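Local coordinates for protein endo-N-acetyl-beta-D-glucosaminidase (Hypocrea jecorina, PDB 4AC1) that probably cleaves N-glycans between the two core N-acetylglucosamines as a family 18 glycoside hydrolase, deglycosylating the fungus's own secreted cellulases, at residues 22-34 / 269-283. Residues are numbered along the deposited sequence; the frame is centred on the assembly and turned at random.
Sequences MLPLITEKGIALT and WEWAQIVTVILRPGL. Unlike the reference sequence in segment 269-283: Val-277 (reference Glu). With ZN (zinc ion), chain H; NAG (2-acetamido-2-deoxy-beta-D-glucopyranose), chain B.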
loop_
_atom_site.group_PDB
_atom_site.type_symbol
_atom_site.label_atom_id
_atom_site.label_comp_id
_atom_site.label_asym_id
_atom_site.label_seq_id
_atom_site.Cartn_x
_atom_site.Cartn_y
_atom_site.Cartn_z
ATOM N N MET A 22 -10.109 13.274 2.747
ATOM C CA MET A 22 -9.081 12.896 1.787
ATOM C C MET A 22 -9.039 13.834 0.587
ATOM O O MET A 22 -8.099 13.771 -0.208
ATOM C CB MET A 22 -9.250 11.453 1.316
ATOM C CG MET A 22 -10.560 11.183 0.581
ATOM S SD MET A 22 -10.795 9.452 0.113
ATOM C CE MET A 22 -11.126 8.665 1.699
ATOM N N LEU A 23 -10.031 14.715 0.468
ATOM C CA LEU A 23 -10.201 15.515 -0.746
ATOM C C LEU A 23 -9.131 16.579 -1.036
ATOM O O LEU A 23 -8.935 16.911 -2.208
ATOM C CB LEU A 23 -11.612 16.120 -0.846
ATOM C CG LEU A 23 -12.753 15.092 -0.790
ATOM C CD1 LEU A 23 -14.078 15.813 -0.726
ATOM C CD2 LEU A 23 -12.707 14.123 -1.962
ATOM N N PRO A 24 -8.425 17.102 -0.002
ATOM C CA PRO A 24 -7.362 18.053 -0.352
ATOM C C PRO A 24 -6.320 17.466 -1.299
ATOM O O PRO A 24 -5.675 18.199 -2.032
ATOM C CB PRO A 24 -6.738 18.382 1.001
ATOM C CG PRO A 24 -7.900 18.276 1.951
ATOM C CD PRO A 24 -8.637 17.047 1.463
ATOM N N LEU A 25 -6.187 16.142 -1.311
ATOM C CA LEU A 25 -5.259 15.474 -2.214
ATOM C C LEU A 25 -5.606 15.649 -3.686
ATOM O O LEU A 25 -4.737 15.468 -4.550
ATOM C CB LEU A 25 -5.165 13.981 -1.878
ATOM C CG LEU A 25 -4.410 13.677 -0.590
ATOM C CD1 LEU A 25 -4.666 12.250 -0.166
ATOM C CD2 LEU A 25 -2.905 13.937 -0.762
ATOM N N ILE A 26 -6.862 16.003 -3.976
ATOM C CA ILE A 26 -7.265 16.303 -5.357
ATOM C C ILE A 26 -7.645 17.757 -5.590
ATOM O O ILE A 26 -7.763 18.175 -6.742
ATOM C CB ILE A 26 -8.413 15.375 -5.897
ATOM C CG1 ILE A 26 -9.681 15.503 -5.040
ATOM C CG2 ILE A 26 -7.921 13.931 -6.023
ATOM C CD1 ILE A 26 -10.955 14.981 -5.693
ATOM N N THR A 27 -7.851 18.526 -4.527
ATOM C CA THR A 27 -8.291 19.918 -4.685
ATOM C C THR A 27 -7.149 20.914 -4.557
ATOM O O THR A 27 -7.154 21.951 -5.223
ATOM C CB THR A 27 -9.414 20.311 -3.708
ATOM O OG1 THR A 27 -8.949 20.170 -2.360
ATOM C CG2 THR A 27 -10.672 19.464 -3.942
ATOM N N GLU A 28 -6.158 20.610 -3.723
ATOM C CA GLU A 28 -4.994 21.499 -3.593
ATOM C C GLU A 28 -4.107 21.409 -4.834
ATOM O O GLU A 28 -4.032 20.366 -5.475
ATOM C CB GLU A 28 -4.207 21.198 -2.318
ATOM C CG GLU A 28 -4.989 21.390 -1.023
ATOM C CD GLU A 28 -5.209 22.846 -0.663
ATOM O OE1 GLU A 28 -4.369 23.692 -1.034
ATOM O OE2 GLU A 28 -6.224 23.138 -0.001
ATOM N N LYS A 29 -3.442 22.505 -5.185
ATOM C CA LYS A 29 -2.747 22.562 -6.468
ATOM C C LYS A 29 -1.461 21.742 -6.482
ATOM O O LYS A 29 -0.817 21.555 -5.446
ATOM C CB LYS A 29 -2.466 24.008 -6.902
ATOM C CG LYS A 29 -1.976 24.923 -5.804
ATOM C CD LYS A 29 -3.140 25.662 -5.162
ATOM C CE LYS A 29 -2.848 25.992 -3.711
ATOM N NZ LYS A 29 -2.648 24.747 -2.913
ATOM N N GLY A 30 -1.119 21.235 -7.661
ATOM C CA GLY A 30 0.169 20.584 -7.884
ATOM C C GLY A 30 0.328 19.184 -7.315
ATOM O O GLY A 30 1.418 18.825 -6.883
ATOM N N ILE A 31 -0.750 18.399 -7.307
ATOM C CA ILE A 31 -0.691 17.031 -6.784
ATOM C C ILE A 31 -1.085 16.066 -7.888
ATOM O O ILE A 31 -2.116 16.256 -8.554
ATOM C CB ILE A 31 -1.619 16.841 -5.564
ATOM C CG1 ILE A 31 -1.283 17.861 -4.463
ATOM C CG2 ILE A 31 -1.506 15.413 -5.024
ATOM C CD1 ILE A 31 -2.195 17.794 -3.272
ATOM N N ALA A 32 -0.258 15.046 -8.104
ATOM C CA ALA A 32 -0.579 14.019 -9.089
ATOM C C ALA A 32 -0.750 12.688 -8.376
ATOM O O ALA A 32 0.034 11.753 -8.573
ATOM C CB ALA A 32 0.501 13.941 -10.181
ATOM N N LEU A 33 -1.759 12.619 -7.511
ATOM C CA LEU A 33 -2.033 11.393 -6.783
ATOM C C LEU A 33 -2.588 10.348 -7.734
ATOM O O LEU A 33 -3.530 10.642 -8.461
ATOM C CB LEU A 33 -3.065 11.653 -5.690
ATOM C CG LEU A 33 -3.361 10.470 -4.769
ATOM C CD1 LEU A 33 -2.178 10.212 -3.854
ATOM C CD2 LEU A 33 -4.601 10.735 -3.953
ATOM N N THR A 34 -2.000 9.155 -7.775
ATOM C CA THR A 34 -2.541 8.101 -8.633
ATOM C C THR A 34 -3.368 7.070 -7.864
ATOM O O THR A 34 -4.292 6.503 -8.424
ATOM C CB THR A 34 -1.448 7.414 -9.451
ATOM O OG1 THR A 34 -0.493 6.833 -8.562
ATOM C CG2 THR A 34 -0.745 8.413 -10.359
ATOM N N TRP A 269 -1.568 17.490 3.019
ATOM C CA TRP A 269 -1.445 17.381 1.556
ATOM C C TRP A 269 -0.147 17.965 1.008
ATOM O O TRP A 269 0.202 17.712 -0.151
ATOM C CB TRP A 269 -2.618 18.083 0.869
ATOM C CG TRP A 269 -2.743 19.502 1.311
ATOM C CD1 TRP A 269 -2.045 20.566 0.829
ATOM C CD2 TRP A 269 -3.589 20.008 2.351
ATOM N NE1 TRP A 269 -2.416 21.715 1.497
ATOM C CE2 TRP A 269 -3.361 21.401 2.436
ATOM C CE3 TRP A 269 -4.511 19.421 3.225
ATOM C CZ2 TRP A 269 -4.038 22.223 3.349
ATOM C CZ3 TRP A 269 -5.198 20.237 4.122
ATOM C CH2 TRP A 269 -4.947 21.623 4.182
ATOM N N GLU A 270 0.576 18.750 1.815
ATOM C CA GLU A 270 1.804 19.353 1.320
ATOM C C GLU A 270 2.854 18.308 0.939
ATOM O O GLU A 270 3.597 18.508 -0.021
ATOM C CB GLU A 270 2.366 20.382 2.293
ATOM C CG GLU A 270 1.513 21.635 2.358
ATOM C CD GLU A 270 2.036 22.670 3.324
ATOM O OE1 GLU A 270 2.954 22.353 4.100
ATOM O OE2 GLU A 270 1.510 23.814 3.319
ATOM N N TRP A 271 2.884 17.186 1.664
ATOM C CA TRP A 271 3.754 16.073 1.314
ATOM C C TRP A 271 3.534 15.648 -0.143
ATOM O O TRP A 271 4.477 15.551 -0.913
ATOM C CB TRP A 271 3.496 14.887 2.252
ATOM C CG TRP A 271 4.411 13.713 2.031
ATOM C CD1 TRP A 271 5.627 13.510 2.617
ATOM C CD2 TRP A 271 4.184 12.593 1.167
ATOM N NE1 TRP A 271 6.173 12.331 2.177
ATOM C CE2 TRP A 271 5.307 11.745 1.285
ATOM C CE3 TRP A 271 3.140 12.220 0.308
ATOM C CZ2 TRP A 271 5.420 10.554 0.568
ATOM C CZ3 TRP A 271 3.254 11.025 -0.399
ATOM C CH2 TRP A 271 4.379 10.199 -0.257
ATOM N N ALA A 272 2.272 15.413 -0.515
ATOM C CA ALA A 272 1.957 14.995 -1.881
ATOM C C ALA A 272 2.327 16.036 -2.927
ATOM O O ALA A 272 2.709 15.671 -4.028
ATOM C CB ALA A 272 0.487 14.596 -2.006
ATOM N N GLN A 273 2.216 17.319 -2.581
ATOM C CA GLN A 273 2.707 18.391 -3.452
ATOM C C GLN A 273 4.222 18.306 -3.679
ATOM O O GLN A 273 4.692 18.351 -4.808
ATOM C CB GLN A 273 2.348 19.760 -2.868
ATOM C CG GLN A 273 0.863 20.058 -2.829
ATOM C CD GLN A 273 0.540 21.376 -2.164
ATOM O OE1 GLN A 273 1.096 21.705 -1.116
ATOM N NE2 GLN A 273 -0.397 22.114 -2.740
ATOM N N ILE A 274 4.977 18.147 -2.596
ATOM C CA ILE A 274 6.428 18.027 -2.685
ATOM C C ILE A 274 6.843 16.801 -3.491
ATOM O O ILE A 274 7.710 16.874 -4.370
ATOM C CB ILE A 274 7.069 18.022 -1.268
ATOM C CG1 ILE A 274 6.906 19.409 -0.637
ATOM C CG2 ILE A 274 8.541 17.605 -1.325
ATOM C CD1 ILE A 274 7.495 19.556 0.732
ATOM N N VAL A 275 6.214 15.664 -3.207
ATOM C CA VAL A 275 6.566 14.438 -3.931
ATOM C C VAL A 275 6.130 14.491 -5.396
ATOM O O VAL A 275 6.788 13.923 -6.246
ATOM C CB VAL A 275 6.079 13.165 -3.188
ATOM C CG1 VAL A 275 6.496 11.920 -3.925
ATOM C CG2 VAL A 275 6.675 13.136 -1.804
ATOM N N THR A 276 5.039 15.194 -5.685
ATOM C CA THR A 276 4.667 15.453 -7.076
ATOM C C THR A 276 5.758 16.263 -7.797
ATOM O O THR A 276 6.107 15.954 -8.950
ATOM C CB THR A 276 3.297 16.139 -7.187
ATOM O OG1 THR A 276 2.274 15.246 -6.716
ATOM C CG2 THR A 276 2.988 16.509 -8.638
ATOM N N VAL A 277 6.322 17.272 -7.124
ATOM C CA VAL A 277 7.420 18.031 -7.741
ATOM C C VAL A 277 8.647 17.145 -7.987
ATOM O O VAL A 277 9.361 17.318 -8.977
ATOM C CB VAL A 277 7.841 19.284 -6.944
ATOM C CG1 VAL A 277 8.839 20.107 -7.757
ATOM C CG2 VAL A 277 6.665 20.164 -6.622
ATOM N N ILE A 278 8.890 16.189 -7.099
ATOM C CA ILE A 278 9.988 15.241 -7.284
ATOM C C ILE A 278 9.750 14.299 -8.477
ATOM O O ILE A 278 10.646 14.091 -9.312
ATOM C CB ILE A 278 10.226 14.421 -5.990
ATOM C CG1 ILE A 278 10.730 15.337 -4.872
ATOM C CG2 ILE A 278 11.162 13.232 -6.256
ATOM C CD1 ILE A 278 10.798 14.668 -3.496
ATOM N N LEU A 279 8.550 13.729 -8.567
ATOM C CA LEU A 279 8.273 12.676 -9.533
ATOM C C LEU A 279 7.895 13.206 -10.900
ATOM O O LEU A 279 8.154 12.563 -11.925
ATOM C CB LEU A 279 7.114 11.835 -9.026
ATOM C CG LEU A 279 7.391 10.961 -7.811
ATOM C CD1 LEU A 279 6.087 10.276 -7.371
ATOM C CD2 LEU A 279 8.487 9.939 -8.112
ATOM N N ARG A 280 7.235 14.358 -10.899
ATOM C CA ARG A 280 6.743 14.981 -12.120
ATOM C C ARG A 280 7.112 16.466 -12.155
ATOM O O ARG A 280 6.232 17.331 -12.108
ATOM C CB ARG A 280 5.228 14.777 -12.246
ATOM C CG ARG A 280 4.818 13.323 -12.470
ATOM C CD ARG A 280 3.313 13.132 -12.603
ATOM N NE ARG A 280 2.981 11.710 -12.543
ATOM C CZ ARG A 280 2.813 10.923 -13.602
ATOM N NH1 ARG A 280 2.910 11.414 -14.841
ATOM N NH2 ARG A 280 2.532 9.640 -13.424
ATOM N N PRO A 281 8.424 16.761 -12.246
ATOM C CA PRO A 281 8.885 18.154 -12.139
ATOM C C PRO A 281 8.473 19.037 -13.320
ATOM O O PRO A 281 8.575 20.256 -13.225
ATOM C CB PRO A 281 10.412 18.029 -12.044
ATOM C CG PRO A 281 10.741 16.686 -12.594
ATOM C CD PRO A 281 9.534 15.809 -12.432
ATOM N N GLY A 282 7.997 18.436 -14.409
ATOM C CA GLY A 282 7.537 19.199 -15.570
ATOM C C GLY A 282 6.050 19.500 -15.580
ATOM O O GLY A 282 5.545 20.119 -16.523
ATOM N N LEU A 283 5.342 19.051 -14.543
ATOM C CA LEU A 283 3.911 19.315 -14.399
ATOM C C LEU A 283 3.673 20.777 -14.024
ATOM O O LEU A 283 2.856 21.453 -14.644
ATOM C CB LEU A 283 3.284 18.380 -13.351
ATOM C CG LEU A 283 1.760 18.347 -13.181
ATOM C CD1 LEU A 283 1.079 17.705 -14.385
ATOM C CD2 LEU A 283 1.384 17.618 -11.904
HETATM ZN ZN ZN H . 1.826 25.365 4.683
HETATM C C1 NAG B . 15.936 17.425 -6.973
HETATM C C2 NAG B . 15.402 18.851 -6.823
HETATM C C3 NAG B . 15.986 19.818 -7.858
HETATM C C4 NAG B . 17.480 19.618 -8.097
HETATM C C5 NAG B . 17.861 18.140 -8.215
HETATM C C6 NAG B . 19.374 17.940 -8.245
HETATM C C7 NAG B . 13.190 19.028 -5.829
HETATM C C8 NAG B . 11.710 18.992 -6.053
HETATM N N2 NAG B . 13.951 18.845 -6.902
HETATM O O3 NAG B . 15.802 21.147 -7.422
HETATM O O4 NAG B . 17.832 20.305 -9.280
HETATM O O5 NAG B . 17.347 17.425 -7.108
HETATM O O6 NAG B . 19.985 18.422 -7.063
HETATM O O7 NAG B . 13.641 19.220 -4.702
HETATM O O HOH W 1 -1.622 24.110 -0.823
HETATM O O HOH W 2 3.617 20.269 -6.534
HETATM O O HOH W 3 2.357 10.791 -9.920
HETATM O O HOH W 4 3.144 24.328 5.707
HETATM O O HOH W 5 2.063 26.989 5.994
HETATM O O HOH W 6 0.444 26.686 3.503
HETATM O O HOH W 7 3.379 26.150 3.499
#
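Gln-273 NE2 gives a hydrogen bond to Lys-29 O at 2.8 Å. NE2 approaches in the carbonyl plane of Lys-29, while the oxygen lies somewhat out of the amide plane of Gln-273. Further along the helix, Ala-32 N donates to Thr-276 OG1 at 2.9 Å, nearly straight at 168°. That hydroxyl passes its own proton back to Ala-272 O, which Thr-276 N also reaches, from the opposite face. OG1 sits beside its backbone N (chi1 -65°), a rotation that lets it serve both the helix and the loop. Water 2 joins Gly-30 O to Gln-273 O, and water 3 joins Ala-32 O to Arg-280 NE. The Arg-280 guanidinium ends in a salt bridge with Asp-1.

Glu-28 bends at chi2 and lays its carboxylate almost flat on the Trp-269 indole, the planes 16° apart. Its CG makes a CH-pi contact, 3.5 Å from the five-membered ring centroid. Lys-29 NZ holds Glu-28 OE1 in a salt bridge. Pro-24 CB touches Trp-269 CE3 at 3.3 Å. With an alanine at Trp-269, the Glu-28 carboxylate would probably lose the ring it stacks on, and a gap would be likely beside Pro-24.

Ala-272 CB packs between Leu-25 CD2 and Ile-31 CG2, each 3.7 Å away. Glu-270 instead binds zinc together with Glu-267. In this TIM-barrel family, the contact joins the C-terminal helix 270-279 to the short helix 24-27 and the loop that leads from it to strand 35-42. Val-275 and Thr-276 rest on strand 4-9, while Ile-274 and Ile-278 meet helix 232-246.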